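PDB 3LOV: protoporphyrinogen oxidase from Exiguobacterium sibiricum, which probably oxidises coproporphyrinogen III to coproporphyrin III with molecular oxygen and an FAD cofactor, a step of bacterial heme b biosynthesis. Local coordinates for residues His67-Thr70 with Asp71-Ala75; Phe91-Thr95 with Gly96-Pro100; Ile260-Asp264 with Gly265-Leu269; Leu283-His287 with Pro288-Gln292; Gln382-Leu385 with Gln386-Lys390. All coordinates share one frame; numbering follows the deposited sequence.

Interaction 1: His67-Thr70 with Asp71-Ala75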
# COMPACT_ATOMS: atom_id res chain seq x y z
N HIS A 67 -9.31 -10.91 -3.59
CA HIS A 67 -10.37 -11.47 -2.75
C HIS A 67 -9.87 -12.37 -1.61
O HIS A 67 -10.69 -12.77 -0.77
CB HIS A 67 -11.34 -12.29 -3.62
CG HIS A 67 -10.71 -13.51 -4.22
ND1 HIS A 67 -10.61 -14.70 -3.53
CD2 HIS A 67 -10.08 -13.69 -5.40
CE1 HIS A 67 -9.97 -15.58 -4.29
NE2 HIS A 67 -9.66 -15.00 -5.44
N ILE A 68 -8.57 -12.68 -1.56
CA ILE A 68 -8.04 -13.45 -0.44
C ILE A 68 -8.35 -12.78 0.92
O ILE A 68 -8.69 -13.46 1.88
CB ILE A 68 -6.52 -13.76 -0.57
CG1 ILE A 68 -6.11 -14.81 0.46
CG2 ILE A 68 -5.66 -12.48 -0.43
CD1 ILE A 68 -4.69 -15.35 0.25
N LEU A 69 -8.34 -11.44 0.96
CA LEU A 69 -8.58 -10.73 2.20
C LEU A 69 -10.09 -10.75 2.52
O LEU A 69 -10.50 -10.83 3.68
CB LEU A 69 -8.03 -9.29 2.14
CG LEU A 69 -8.18 -8.41 3.41
CD1 LEU A 69 -8.00 -9.22 4.71
CD2 LEU A 69 -7.19 -7.24 3.39
N THR A 70 -10.92 -10.63 1.47
CA THR A 70 -12.38 -10.80 1.59
C THR A 70 -12.69 -12.17 2.18
O THR A 70 -13.44 -12.29 3.13
CB THR A 70 -13.07 -10.65 0.24
OG1 THR A 70 -12.59 -9.47 -0.42
CG2 THR A 70 -14.63 -10.57 0.44
N ASP A 71 -12.02 -13.20 1.65
CA ASP A 71 -12.23 -14.56 2.12
C ASP A 71 -11.83 -14.77 3.59
O ASP A 71 -12.57 -15.41 4.37
CB ASP A 71 -11.45 -15.53 1.25
CG ASP A 71 -11.99 -15.64 -0.15
OD1 ASP A 71 -13.20 -15.40 -0.36
OD2 ASP A 71 -11.20 -15.99 -1.04
N LEU A 72 -10.68 -14.20 3.98
CA LEU A 72 -10.24 -14.22 5.37
C LEU A 72 -11.26 -13.51 6.23
O LEU A 72 -11.63 -14.00 7.31
CB LEU A 72 -8.84 -13.58 5.52
CG LEU A 72 -8.21 -13.58 6.91
CD1 LEU A 72 -8.07 -15.06 7.35
CD2 LEU A 72 -6.80 -12.78 6.97
N ILE A 73 -11.72 -12.34 5.77
CA ILE A 73 -12.66 -11.55 6.56
C ILE A 73 -13.97 -12.35 6.75
O ILE A 73 -14.58 -12.32 7.84
CB ILE A 73 -12.93 -10.16 5.86
CG1 ILE A 73 -11.79 -9.17 6.09
CG2 ILE A 73 -14.29 -9.54 6.28
CD1 ILE A 73 -11.84 -7.94 5.17
N GLU A 74 -14.40 -13.06 5.71
CA GLU A 74 -15.63 -13.83 5.83
C GLU A 74 -15.43 -14.99 6.77
O GLU A 74 -16.23 -15.18 7.71
CB GLU A 74 -16.13 -14.29 4.48
CG GLU A 74 -16.75 -13.13 3.64
CD GLU A 74 -18.30 -13.09 3.65
OE1 GLU A 74 -18.89 -13.23 4.75
OE2 GLU A 74 -18.90 -12.93 2.55
N ALA A 75 -14.33 -15.73 6.56
CA ALA A 75 -14.04 -16.91 7.36
C ALA A 75 -14.04 -16.61 8.86
O ALA A 75 -14.54 -17.42 9.64
CB ALA A 75 -12.73 -17.56 6.92
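His67 and Asp71 meet through a single side-chain hydrogen bond, His67 ND1 to Asp71 OD2 at 2.9 Å. The acceptor lies almost in the imidazole plane, though the bond is bent (152°), and the ring arrives from above the carboxylate, the two planes standing 66° apart. The histidine reaches this spot because its CG sits between the backbone N and the carbonyl carbon (chi1 66°), which swings the ring over to the aspartate one turn on. The backbone repeats the pairing: Asp71 N donates to His67 O at 2.8 Å. On another side of the turn, Leu69 CD1 rests 4.0 Å from Ile73 CG1, while that same CG1 also lies 3.2 Å from Leu69 O. These are i to i+4 contacts in the first turns of helix 68-75, continued by the backbone bonds Leu72 N to Ile68 O and Ile73 N to Leu69 O. A polar pair suits the exposed flank and branched aliphatics the buried one. Tyr62 borders both Leu69 and Ile73, and its hydroxyl is hydrogen-bonded to Thr70 OG1. Replacing Ile73 by an alanine is likely to open a gap beside Leu69 CD1 and Tyr62, giving the leucine end more freedom to turn. Farther out, Leu69 packs on Leu447 of helix 447-463, a residue of the FAD site, and Leu72 packs on Tyr21 and Tyr22 of helix 14-26.

Interaction 2: Phe91-Thr95 with Gly96-Pro100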
# COMPACT_ATOMS: atom_id res chain seq x y z
N PHE A 91 -9.84 14.70 -8.33
CA PHE A 91 -9.14 15.84 -8.92
C PHE A 91 -7.64 15.60 -8.93
O PHE A 91 -7.12 14.74 -8.20
CB PHE A 91 -9.40 17.13 -8.12
CG PHE A 91 -10.84 17.56 -8.04
CD1 PHE A 91 -11.41 18.34 -9.05
CD2 PHE A 91 -11.62 17.23 -6.92
CE1 PHE A 91 -12.75 18.77 -8.95
CE2 PHE A 91 -12.95 17.65 -6.80
CZ PHE A 91 -13.52 18.42 -7.82
N ILE A 92 -6.96 16.33 -9.81
CA ILE A 92 -5.50 16.50 -9.77
C ILE A 92 -5.28 17.96 -9.44
O ILE A 92 -5.86 18.84 -10.11
CB ILE A 92 -4.76 16.29 -11.13
CG1 ILE A 92 -5.18 15.01 -11.84
CG2 ILE A 92 -3.28 16.22 -10.91
CD1 ILE A 92 -4.57 13.71 -11.28
N LEU A 93 -4.45 18.21 -8.44
CA LEU A 93 -3.92 19.53 -8.13
C LEU A 93 -2.53 19.68 -8.72
O LEU A 93 -1.61 18.92 -8.38
CB LEU A 93 -3.81 19.71 -6.62
CG LEU A 93 -3.36 21.07 -6.05
CD1 LEU A 93 -4.36 22.18 -6.39
CD2 LEU A 93 -3.26 20.95 -4.55
N ASP A 94 -2.38 20.64 -9.62
CA ASP A 94 -1.06 21.08 -10.03
C ASP A 94 -0.87 22.59 -9.82
O ASP A 94 -1.68 23.24 -9.15
CB ASP A 94 -0.80 20.68 -11.47
CG ASP A 94 -1.72 21.38 -12.46
OD1 ASP A 94 -2.42 22.37 -12.13
OD2 ASP A 94 -1.74 20.88 -13.59
N THR A 95 0.19 23.13 -10.40
CA THR A 95 0.52 24.53 -10.20
C THR A 95 -0.57 25.42 -10.78
O THR A 95 -0.81 26.51 -10.28
CB THR A 95 1.89 24.87 -10.79
OG1 THR A 95 1.96 24.38 -12.13
CG2 THR A 95 2.97 24.20 -10.04
N GLY A 96 -1.29 24.91 -11.78
CA GLY A 96 -2.43 25.61 -12.35
C GLY A 96 -3.76 25.45 -11.64
O GLY A 96 -4.79 25.85 -12.18
N GLY A 97 -3.78 24.85 -10.45
CA GLY A 97 -5.03 24.69 -9.69
C GLY A 97 -5.60 23.27 -9.64
O GLY A 97 -4.91 22.29 -9.94
N LEU A 98 -6.88 23.18 -9.26
CA LEU A 98 -7.58 21.91 -9.08
C LEU A 98 -8.34 21.54 -10.35
O LEU A 98 -9.30 22.22 -10.71
CB LEU A 98 -8.57 22.02 -7.92
CG LEU A 98 -8.41 21.20 -6.64
CD1 LEU A 98 -9.78 21.20 -5.91
CD2 LEU A 98 -7.91 19.78 -6.87
N HIS A 99 -7.91 20.48 -11.02
CA HIS A 99 -8.55 20.00 -12.24
C HIS A 99 -9.30 18.71 -11.97
O HIS A 99 -8.75 17.82 -11.31
CB HIS A 99 -7.54 19.67 -13.33
CG HIS A 99 -6.53 20.73 -13.58
ND1 HIS A 99 -6.56 21.55 -14.68
CD2 HIS A 99 -5.41 21.07 -12.89
CE1 HIS A 99 -5.51 22.35 -14.67
NE2 HIS A 99 -4.80 22.08 -13.59
N PRO A 100 -10.52 18.57 -12.51
CA PRO A 100 -11.15 17.26 -12.38
C PRO A 100 -10.39 16.24 -13.21
O PRO A 100 -9.81 16.60 -14.25
CB PRO A 100 -12.56 17.47 -12.93
CG PRO A 100 -12.52 18.76 -13.73
CD PRO A 100 -11.17 19.42 -13.53
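Asp94 and His99 face each other across a two-stranded beta hairpin, strands 91-94 and 97-100 joined by a type I turn from Asp94 to Gly97. The histidine can be followed outward. Its CB lies 3.7 Å from Ile92 O, the carbonyl that accepts the backbone His99 N. With CG anti to the carbonyl carbon (chi1 -49°), the ring extends along the strand toward the turn, and CD2 passes 3.3 Å from Asp94 OD1. At the far end NE2 donates to OD1 of Asp94 at 2.8 Å. OD1 lies near the ring plane, and NE2 meets it on the carboxylate's syn side, 33° out of the carboxylate plane, the two planes being 83° apart. ND1, on the other side of the ring, is hydrogen-bonded to Thr120 OG1, so both ring nitrogens of this buried histidine are engaged. Gly97 has backbone angles that call for glycine, since a CB would press on the preceding carbonyl. On the opposite face of the hairpin, Leu98 and Leu93 pack together and against Phe330 of strand 329-332, next to strand 90-94 in the mixed sheet. Asp94 OD1 takes one further, weak hydrogen bond from the turn amide Gly96 N, at 2.8 Å.

Interaction 3: Ile260-Asp264 with Gly265-Leu269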
# COMPACT_ATOMS: atom_id res chain seq x y z
N ILE A 260 19.38 -13.77 16.39
CA ILE A 260 19.14 -15.19 16.06
C ILE A 260 20.48 -15.97 16.15
O ILE A 260 21.46 -15.59 15.53
CB ILE A 260 18.51 -15.33 14.65
CG1 ILE A 260 17.14 -14.60 14.58
CG2 ILE A 260 18.33 -16.81 14.23
CD1 ILE A 260 16.48 -14.65 13.21
N SER A 261 20.53 -17.05 16.92
CA SER A 261 21.75 -17.89 17.01
C SER A 261 21.44 -19.33 16.77
O SER A 261 20.33 -19.79 17.01
CB SER A 261 22.34 -17.78 18.39
OG SER A 261 22.47 -16.42 18.77
N ARG A 262 22.46 -20.07 16.37
CA ARG A 262 22.27 -21.46 16.07
C ARG A 262 22.29 -22.31 17.34
O ARG A 262 23.12 -22.10 18.22
CB ARG A 262 23.33 -21.90 15.06
CG ARG A 262 23.30 -20.99 13.82
CD ARG A 262 24.05 -21.58 12.67
NE ARG A 262 24.45 -20.54 11.72
CZ ARG A 262 23.80 -20.23 10.60
NH1 ARG A 262 22.70 -20.87 10.26
NH2 ARG A 262 24.27 -19.27 9.80
N GLU A 263 21.33 -23.23 17.45
CA GLU A 263 21.28 -24.26 18.50
C GLU A 263 21.25 -25.59 17.80
O GLU A 263 20.21 -26.22 17.75
CB GLU A 263 20.00 -24.17 19.33
CG GLU A 263 19.99 -23.15 20.39
CD GLU A 263 20.92 -23.48 21.52
OE1 GLU A 263 21.48 -24.59 21.56
OE2 GLU A 263 21.13 -22.59 22.33
N ASP A 264 22.38 -25.98 17.22
CA ASP A 264 22.52 -27.30 16.59
C ASP A 264 21.31 -27.72 15.73
O ASP A 264 20.69 -28.78 15.96
CB ASP A 264 22.85 -28.34 17.68
CG ASP A 264 24.07 -27.94 18.55
OD1 ASP A 264 25.15 -27.70 17.99
OD2 ASP A 264 23.96 -27.85 19.80
N GLY A 265 20.98 -26.92 14.72
CA GLY A 265 19.88 -27.25 13.82
C GLY A 265 18.61 -26.46 14.14
O GLY A 265 17.78 -26.23 13.29
N ARG A 266 18.46 -26.05 15.39
CA ARG A 266 17.35 -25.21 15.81
C ARG A 266 17.91 -23.80 15.97
O ARG A 266 19.08 -23.54 15.69
CB ARG A 266 16.75 -25.75 17.13
CG ARG A 266 16.44 -27.28 17.21
CD ARG A 266 15.75 -27.70 18.55
NE ARG A 266 14.42 -27.08 18.67
CZ ARG A 266 13.84 -26.65 19.80
NH1 ARG A 266 14.41 -26.79 20.99
NH2 ARG A 266 12.64 -26.08 19.73
N TYR A 267 17.10 -22.88 16.48
CA TYR A 267 17.56 -21.52 16.68
C TYR A 267 17.21 -21.06 18.07
O TYR A 267 16.17 -21.43 18.62
CB TYR A 267 16.90 -20.60 15.62
CG TYR A 267 17.33 -20.97 14.23
CD1 TYR A 267 18.56 -20.56 13.74
CD2 TYR A 267 16.51 -21.73 13.39
CE1 TYR A 267 18.98 -20.94 12.46
CE2 TYR A 267 16.91 -22.08 12.13
CZ TYR A 267 18.16 -21.67 11.66
OH TYR A 267 18.57 -22.02 10.39
N ARG A 268 18.08 -20.22 18.61
CA ARG A 268 17.85 -19.58 19.84
C ARG A 268 17.56 -18.13 19.50
O ARG A 268 18.41 -17.47 18.89
CB ARG A 268 19.09 -19.68 20.73
CG ARG A 268 18.98 -18.92 22.01
CD ARG A 268 20.15 -19.27 22.95
NE ARG A 268 20.26 -18.29 24.03
CZ ARG A 268 20.82 -18.51 25.22
NH1 ARG A 268 21.35 -19.68 25.55
NH2 ARG A 268 20.86 -17.54 26.11
N LEU A 269 16.38 -17.64 19.90
CA LEU A 269 15.94 -16.28 19.55
C LEU A 269 16.04 -15.40 20.78
O LEU A 269 15.40 -15.65 21.79
CB LEU A 269 14.52 -16.30 18.99
CG LEU A 269 14.31 -16.58 17.50
CD1 LEU A 269 15.08 -17.74 16.94
CD2 LEU A 269 12.81 -16.82 17.26
O HOH W 1 20.13 -15.42 19.96
O HOH W 2 20.77 -23.44 11.27
O HOH W 3 20.40 -22.29 24.84
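Backbone hydrogen bonds zip Ser261 to Arg268 and Glu263 to Arg266. In the first pair Arg268 N reaches Ser261 O at 2.8 Å and the N-H points almost straight at it (171°). In the second, beside the turn, both donors lie well above the carbonyl planes of their acceptors.

The apolar side chains gather on the side bearing Ile260, Tyr267 and Leu269. Ile260 CG2 lies 3.8 Å from Tyr267 CD1, coming obliquely to the ring, and 4.3 Å from Leu269 CD1. These apolar residues suit the inner side, where Ile260 and Tyr267 also cover Ile435 of strand 435-437.

Polar side chains occupy the other side. Glu263 bends at its second torsion (chi2 -70°), which lays its carboxylate beside the extended Arg268. Glu263 CG touches Arg268 CB at 3.6 Å, and the carboxylate and guanidinium planes are 13° apart. Their charged atoms stay too far apart for a salt bridge; one water, 2.6 Å from Glu263 OE2 and 2.9 Å from Arg268 NH1, joins them. A second water links Ser261 OG to Arg268 O.

Arg262 makes a salt bridge with Asp296, and the Tyr267 hydroxyl is hydrogen-bonded to Pro433 O.

Asp264 and Gly265 both have the positive phi of a type I' turn, and a CB at Gly265 would jam against the preceding carbonyl. They form the two-residue loop of a tight beta hairpin, whose strands 259-263 and 266-270 are edge and centre of a three-stranded antiparallel sheet.

Interaction 4: Leu283-His287 with Pro288-Gln292. With FAD (flavin-adenine dinucleotide), chain B.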
# COMPACT_ATOMS: atom_id res chain seq x y z
N LEU A 283 9.93 -14.32 9.64
CA LEU A 283 10.19 -12.90 9.82
C LEU A 283 9.22 -12.04 8.98
O LEU A 283 9.19 -12.15 7.76
CB LEU A 283 11.68 -12.58 9.51
CG LEU A 283 12.72 -13.35 10.32
CD1 LEU A 283 14.19 -13.07 9.87
CD2 LEU A 283 12.57 -13.04 11.84
N THR A 284 8.45 -11.18 9.64
CA THR A 284 7.47 -10.32 8.97
C THR A 284 7.73 -8.86 9.32
O THR A 284 6.91 -7.99 9.05
CB THR A 284 5.99 -10.74 9.31
OG1 THR A 284 5.62 -10.35 10.63
CG2 THR A 284 5.82 -12.26 9.20
N ILE A 285 8.90 -8.62 9.91
CA ILE A 285 9.33 -7.33 10.39
C ILE A 285 10.01 -6.56 9.25
O ILE A 285 10.26 -7.13 8.20
CB ILE A 285 10.31 -7.47 11.55
CG1 ILE A 285 11.64 -8.11 11.08
CG2 ILE A 285 9.66 -8.23 12.70
CD1 ILE A 285 12.68 -8.25 12.23
N PRO A 286 10.29 -5.27 9.45
CA PRO A 286 10.88 -4.51 8.34
C PRO A 286 12.19 -5.15 7.84
O PRO A 286 13.05 -5.56 8.65
CB PRO A 286 11.15 -3.14 8.95
CG PRO A 286 10.12 -2.98 10.06
CD PRO A 286 9.78 -4.38 10.53
N HIS A 287 12.36 -5.16 6.54
CA HIS A 287 13.47 -5.83 5.88
C HIS A 287 14.93 -5.41 6.30
O HIS A 287 15.83 -6.24 6.31
CB HIS A 287 13.26 -5.83 4.35
CG HIS A 287 13.38 -4.48 3.71
ND1 HIS A 287 12.31 -3.62 3.55
CD2 HIS A 287 14.45 -3.84 3.18
CE1 HIS A 287 12.72 -2.51 2.99
NE2 HIS A 287 14.00 -2.62 2.71
N PRO A 288 15.15 -4.15 6.67
CA PRO A 288 16.50 -3.83 7.19
C PRO A 288 16.82 -4.50 8.54
O PRO A 288 17.99 -4.64 8.87
CB PRO A 288 16.48 -2.31 7.36
CG PRO A 288 15.22 -1.82 6.67
CD PRO A 288 14.26 -2.98 6.68
N GLN A 289 15.81 -4.87 9.32
CA GLN A 289 16.07 -5.66 10.50
C GLN A 289 16.34 -7.09 10.11
O GLN A 289 17.11 -7.75 10.79
CB GLN A 289 14.92 -5.59 11.50
CG GLN A 289 14.63 -4.19 12.09
CD GLN A 289 13.63 -4.30 13.19
OE1 GLN A 289 13.80 -5.12 14.08
NE2 GLN A 289 12.57 -3.52 13.13
N VAL A 290 15.78 -7.57 9.00
CA VAL A 290 16.10 -8.91 8.49
C VAL A 290 17.58 -9.03 8.17
O VAL A 290 18.26 -10.00 8.55
CB VAL A 290 15.24 -9.28 7.25
CG1 VAL A 290 15.73 -10.57 6.61
CG2 VAL A 290 13.73 -9.37 7.63
N VAL A 291 18.08 -8.04 7.45
CA VAL A 291 19.49 -8.01 7.06
C VAL A 291 20.38 -8.05 8.30
O VAL A 291 21.35 -8.81 8.33
CB VAL A 291 19.83 -6.72 6.26
CG1 VAL A 291 21.35 -6.57 6.10
CG2 VAL A 291 19.07 -6.72 4.92
N GLN A 292 20.05 -7.27 9.33
CA GLN A 292 20.88 -7.20 10.53
C GLN A 292 20.80 -8.49 11.35
O GLN A 292 21.80 -8.92 11.89
CB GLN A 292 20.44 -6.07 11.44
CG GLN A 292 21.24 -4.83 11.32
CD GLN A 292 20.96 -3.91 12.49
OE1 GLN A 292 19.80 -3.68 12.85
NE2 GLN A 292 22.02 -3.39 13.10
PA FAD B . 3.76 -3.86 9.50
O1A FAD B . 2.33 -3.41 9.53
O2A FAD B . 4.82 -2.83 9.36
O5B FAD B . 4.04 -4.71 10.82
C5B FAD B . 5.34 -5.02 11.26
C4B FAD B . 5.24 -5.46 12.72
O4B FAD B . 6.49 -5.98 13.18
C3B FAD B . 4.84 -4.29 13.61
O3B FAD B . 3.81 -4.65 14.51
C2B FAD B . 6.15 -3.99 14.30
O2B FAD B . 6.00 -3.47 15.57
C1B FAD B . 6.81 -5.35 14.39
N9A FAD B . 8.27 -5.35 14.55
C8A FAD B . 9.25 -4.50 14.07
N7A FAD B . 10.47 -4.91 14.49
C5A FAD B . 10.28 -6.03 15.26
C6A FAD B . 11.14 -6.89 15.95
N6A FAD B . 12.46 -6.72 15.91
N1A FAD B . 10.62 -7.96 16.66
C2A FAD B . 9.27 -8.20 16.66
N3A FAD B . 8.42 -7.36 15.96
C4A FAD B . 8.91 -6.29 15.30
N1 FAD B . -2.37 -1.28 1.78
C2 FAD B . -3.63 -1.45 1.28
O2 FAD B . -4.00 -2.56 0.88
N3 FAD B . -4.48 -0.38 1.19
C4 FAD B . -4.11 0.86 1.57
O4 FAD B . -4.92 1.76 1.50
C4X FAD B . -2.83 1.07 2.05
N5 FAD B . -2.46 2.34 2.49
C5X FAD B . -1.17 2.51 2.99
C6 FAD B . -0.76 3.79 3.40
C7 FAD B . 0.54 3.98 3.91
C7M FAD B . 0.97 5.35 4.36
C8 FAD B . 1.42 2.89 4.04
C8M FAD B . 2.83 3.06 4.57
C9 FAD B . 1.02 1.62 3.65
C9A FAD B . -0.28 1.41 3.12
N10 FAD B . -0.68 0.13 2.72
C10 FAD B . -1.97 -0.02 2.18
C1' FAD B . 0.21 -1.08 2.80
C2' FAD B . -0.11 -1.85 4.11
O2' FAD B . 0.20 -1.03 5.17
C3' FAD B . 0.67 -3.16 4.25
O3' FAD B . 0.07 -4.07 3.34
C4' FAD B . 0.63 -3.82 5.65
O4' FAD B . 0.37 -2.96 6.74
C5' FAD B . 1.95 -4.48 5.99
O5' FAD B . 1.81 -5.19 7.19
P FAD B . 3.04 -6.03 7.74
O1P FAD B . 3.81 -6.70 6.63
O2P FAD B . 2.68 -6.91 8.91
O3P FAD B . 4.06 -4.88 8.31
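Ile285 and Gln289 come together where the loop after strand 280-283 of the parallel, Rossmann-type sheet enters helix 287-293, with Pro286 at the N-cap. This is the tightly packed part: Ile285 CD1 lies 3.6 Å from Gln289 CB, and Ile285 CG2 comes within 3.3 Å of FAD C4A in the adenine. Ile285 reaches both because CG1 sits between its backbone N and carbonyl carbon (chi1 66°), while CG2 is left facing the base. Pro286, a residue with no N-H to give, lends its carbonyl to the first helical turn: Gln289 N bonds Pro286 O at 2.9 Å, and Val290 N reaches the same oxygen weakly. Val290 CG2 fills the inner side against Leu283 CB.

His287 is buried too. Pro288 CD sits over one ring face, 3.6 Å from the centroid, in a CH-pi contact, and NE2 is hydrogen-bonded to Leu305 O. An alanine in place of His287 would probably leave Leu305 O without this mate and Pro288 CD without its aromatic cover.

The looser side is the solvent side, where Pro288 is exposed. Gln289, by contrast, carries its amide on a chain extended beyond CG, suited to reading adenine by two bonds: Gln289 OE1 accepts from FAD N6A at 2.8 Å, and Gln289 NE2 donates to FAD N7A at 2.9 Å.

Interaction 5: Gln382-Leu385 with Gln386-Lys390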
# COMPACT_ATOMS: atom_id res chain seq x y z
N GLN A 382 0.73 22.62 10.68
CA GLN A 382 0.71 23.96 10.09
C GLN A 382 0.91 23.89 8.56
O GLN A 382 0.19 24.53 7.81
CB GLN A 382 1.76 24.86 10.79
CG GLN A 382 1.85 26.30 10.27
CD GLN A 382 0.49 27.01 10.21
OE1 GLN A 382 0.20 27.72 9.24
NE2 GLN A 382 -0.34 26.80 11.22
N ALA A 383 1.85 23.05 8.10
CA ALA A 383 2.07 22.86 6.67
C ALA A 383 0.81 22.33 5.98
O ALA A 383 0.41 22.84 4.94
CB ALA A 383 3.24 21.91 6.44
N VAL A 384 0.20 21.30 6.57
CA VAL A 384 -1.03 20.73 6.00
C VAL A 384 -2.14 21.79 5.96
O VAL A 384 -2.86 21.92 4.96
CB VAL A 384 -1.49 19.43 6.76
CG1 VAL A 384 -2.93 19.01 6.35
CG2 VAL A 384 -0.56 18.28 6.49
N LEU A 385 -2.29 22.55 7.05
CA LEU A 385 -3.34 23.58 7.12
C LEU A 385 -3.15 24.67 6.08
O LEU A 385 -4.10 25.03 5.38
CB LEU A 385 -3.44 24.21 8.51
CG LEU A 385 -4.57 23.55 9.29
CD1 LEU A 385 -4.34 23.55 10.82
CD2 LEU A 385 -5.90 24.15 8.87
N GLN A 386 -1.93 25.18 5.96
CA GLN A 386 -1.64 26.18 4.94
C GLN A 386 -1.99 25.68 3.54
O GLN A 386 -2.50 26.43 2.71
CB GLN A 386 -0.16 26.53 4.94
CG GLN A 386 0.30 27.21 6.20
CD GLN A 386 1.71 27.75 6.08
OE1 GLN A 386 2.23 27.92 4.96
NE2 GLN A 386 2.33 28.05 7.22
N ASP A 387 -1.64 24.43 3.25
CA ASP A 387 -1.91 23.89 1.92
C ASP A 387 -3.39 23.92 1.71
O ASP A 387 -3.86 24.46 0.71
CB ASP A 387 -1.38 22.45 1.77
CG ASP A 387 0.13 22.38 1.54
OD1 ASP A 387 0.74 23.44 1.35
OD2 ASP A 387 0.71 21.26 1.54
N LEU A 388 -4.15 23.38 2.64
CA LEU A 388 -5.58 23.24 2.44
C LEU A 388 -6.28 24.61 2.36
O LEU A 388 -7.16 24.83 1.51
CB LEU A 388 -6.21 22.38 3.53
CG LEU A 388 -5.95 20.87 3.38
CD1 LEU A 388 -6.49 20.09 4.60
CD2 LEU A 388 -6.55 20.32 2.06
N GLU A 389 -5.88 25.54 3.21
CA GLU A 389 -6.49 26.86 3.18
C GLU A 389 -6.26 27.52 1.82
O GLU A 389 -7.10 28.26 1.33
CB GLU A 389 -5.95 27.73 4.33
CG GLU A 389 -6.38 27.23 5.71
CD GLU A 389 -6.15 28.23 6.82
OE1 GLU A 389 -5.18 29.03 6.73
OE2 GLU A 389 -6.94 28.21 7.79
N LYS A 390 -5.11 27.26 1.22
CA LYS A 390 -4.84 27.82 -0.08
C LYS A 390 -5.68 27.09 -1.12
O LYS A 390 -6.29 27.73 -1.98
CB LYS A 390 -3.36 27.71 -0.41
CG LYS A 390 -2.98 28.39 -1.71
CD LYS A 390 -1.53 28.09 -2.12
CE LYS A 390 -1.26 28.57 -3.56
NZ LYS A 390 -0.12 27.87 -4.23
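Gln382 carries its CG opposite the backbone N (chi1 -180°) and then bends at chi2 (51°), turning its amide toward Gln386, one turn on, whereas Gln386 keeps CG opposite its carbonyl carbon and extends beyond it. Together these torsions bring two amides of one helix face into contact: Gln386 NE2 donates to Gln382 OE1 at 3.0 Å. The donor lies in the carbonyl plane of Gln382, on a lone pair, and the acceptor is nearly in the amide plane of Gln386, although the two amides are turned 55° from each other. The fit is close, for Gln386 CG is also 3.1 Å from Gln382 OE1. Backbone bonding follows the same spacing, with Gln386 N reaching Gln382 O at 2.9 Å and Glu389 N reaching Leu385 O at 2.9 Å.

The other side of helix 377-392 is apolar. Val384 and Leu388 run side by side, CG1 of the valine 4.1 Å from CD1 of the leucine, and both pack on the mixed sheet, where they meet Met315 and Ile340. Branched aliphatic residues suit this buried side, whereas long amides suit the exposed one. Asp387, though buried, has its OD2 bonded to Ile340 N, and Glu389 OE2 takes the amide of Leu396.

The helix is therefore amphipathic, lying over the mixed sheet. Because an amide offers both donor and acceptor, the glutamine pair joins neighbouring turns with no net charge, so its strength should depend little on pH.

The five contacts follow one another along the chain in numerical order, each local to a helix turn, a hairpin or a strand-to-helix junction. Interactions 3 and 4 lie near each other, centres 17 Å apart, around the parallel FAD-binding sheet: residues 283-287 leave its strand 280-283, and hairpin 260-269 packs on strands 6-10 and 435-437. Interaction 1 stands about 27 Å from interaction 4 between centres, its helix near another part of the cofactor. Interactions 2 and 5 share the mixed sheet, centres 16 Å apart, one on its edge hairpin and the other on the helix covering it. Interactions 2 and 3, 56 Å apart between centres, thus mark two distant regions of this flavoenzyme.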